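Local coordinates for protein tryptophane-5-halogenase (Microbispora sp. ATCC PTA-5024, PDB 5UAO) that probably chlorinates carbon 5 of a tryptophan side chain in a lanthipeptide, using FAD, during biosynthesis of the antibiotic NAI-107, at residues 531-534 with 535-539. Residues are numbered along the deposited sequence; the frame is centred on the assembly and turned at random.
Sequences GERV and AVRAG
The amide N of Val536 donates to Glu532 O at 2.7 Å, the shortest of four i+4 bonds that hold this short helix together close to the C-terminal end of the chain. Gly531, at the N-cap position, starts the series: its carbonyl O takes the N-H of Ala535 at 2.8 Å. Arg533 O and Val534 O then receive Arg537 N and Ala538 N, and the Arg537 bond is the straightest, with 173° at the hydrogen.

Aliphatic carbons settle against the same carbonyls. Val536 lays CG2 beside Glu532 O at 3.3 Å, since this branch stands next to the backbone N and leans back toward the preceding turn, while CB of Ala535 comes equally near that oxygen. Arg537 puts CG 3.4 Å from Arg533 O.

One turn apart, Arg533 and Arg537 run side by side in the same direction, both bent at chi3. Their NH1 atoms come within 3.9 Å of each other; Arg537 NH1 lies at the edge of the Arg533 guanidinium and near its plane, the two planes being turned 54° apart. Arg533 NH2 is hydrogen-bonded to Ser526 O, and NE is also hydrogen-bonded outside this helix, so the rotation of the guanidinium is probably restrained. On another flank, Val534 and Ala535 pack on Met80 and His84 of helix 76-85, tying this terminal helix to the body of the halogenase. Within this helix, cohesion thus comes mainly from the backbone bonds, whereas the two like-charged arginine ends probably repel each other mildly at the protein surface.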
loop_
_atom_site.group_PDB
_atom_site.type_symbol
_atom_site.label_atom_id
_atom_site.label_comp_id
_atom_site.label_asym_id
_atom_site.label_seq_id
_atom_site.Cartn_x
_atom_site.Cartn_y
_atom_site.Cartn_z
ATOM N N GLY A 531 14.824 16.997 6.295
ATOM C CA GLY A 531 16.021 16.705 7.032
ATOM C C GLY A 531 16.570 15.290 6.861
ATOM O O GLY A 531 15.920 14.370 6.356
ATOM N N GLU A 532 17.819 15.174 7.278
ATOM C CA GLU A 532 18.621 13.953 7.224
ATOM C C GLU A 532 17.849 12.740 7.671
ATOM O O GLU A 532 17.824 11.723 7.014
ATOM C CB GLU A 532 19.831 14.152 8.144
ATOM C CG GLU A 532 21.115 13.582 7.600
ATOM C CD GLU A 532 22.180 13.472 8.666
ATOM O OE1 GLU A 532 22.267 14.391 9.524
ATOM O OE2 GLU A 532 22.912 12.453 8.641
ATOM N N ARG A 533 17.152 12.896 8.777
ATOM C CA ARG A 533 16.486 11.794 9.453
ATOM C C ARG A 533 15.296 11.302 8.613
ATOM O O ARG A 533 15.144 10.098 8.353
ATOM C CB ARG A 533 16.008 12.307 10.827
ATOM C CG ARG A 533 15.872 11.266 11.931
ATOM C CD ARG A 533 15.245 11.851 13.213
ATOM N NE ARG A 533 14.137 12.783 12.955
ATOM C CZ ARG A 533 12.993 12.455 12.340
ATOM N NH1 ARG A 533 12.780 11.214 11.895
ATOM N NH2 ARG A 533 12.049 13.372 12.145
ATOM N N VAL A 534 14.462 12.230 8.125
ATOM C CA VAL A 534 13.438 11.853 7.137
ATOM C C VAL A 534 14.082 11.244 5.871
ATOM O O VAL A 534 13.575 10.268 5.347
ATOM C CB VAL A 534 12.521 13.059 6.744
ATOM C CG1 VAL A 534 11.665 12.692 5.556
ATOM C CG2 VAL A 534 11.637 13.499 7.914
ATOM N N ALA A 535 15.195 11.806 5.402
ATOM C CA ALA A 535 15.896 11.288 4.222
ATOM C C ALA A 535 16.351 9.834 4.440
ATOM O O ALA A 535 16.107 8.977 3.582
ATOM C CB ALA A 535 17.095 12.157 3.827
ATOM N N VAL A 536 17.000 9.573 5.576
ATOM C CA VAL A 536 17.405 8.197 5.913
ATOM C C VAL A 536 16.215 7.246 5.832
ATOM O O VAL A 536 16.301 6.216 5.191
ATOM C CB VAL A 536 17.990 8.104 7.305
ATOM C CG1 VAL A 536 18.075 6.633 7.717
ATOM C CG2 VAL A 536 19.351 8.811 7.370
ATOM N N ARG A 537 15.096 7.612 6.446
ATOM C CA ARG A 537 13.889 6.816 6.351
ATOM C C ARG A 537 13.300 6.631 4.976
ATOM O O ARG A 537 12.828 5.559 4.654
ATOM C CB ARG A 537 12.786 7.405 7.178
ATOM C CG ARG A 537 13.059 7.438 8.666
ATOM C CD ARG A 537 11.754 7.537 9.446
ATOM N NE ARG A 537 10.678 8.174 8.673
ATOM C CZ ARG A 537 9.761 8.994 9.179
ATOM N NH1 ARG A 537 9.735 9.301 10.477
ATOM N NH2 ARG A 537 8.848 9.508 8.367
ATOM N N ALA A 538 13.293 7.660 4.143
ATOM C CA ALA A 538 12.733 7.510 2.806
ATOM C C ALA A 538 13.683 6.726 1.868
ATOM O O ALA A 538 13.387 6.517 0.701
ATOM C CB ALA A 538 12.404 8.878 2.233
ATOM N N GLY A 539 14.830 6.309 2.397
ATOM C CA GLY A 539 15.928 5.813 1.586
ATOM C C GLY A 539 16.590 6.929 0.815
ATOM O O GLY A 539 17.533 6.651 0.124
#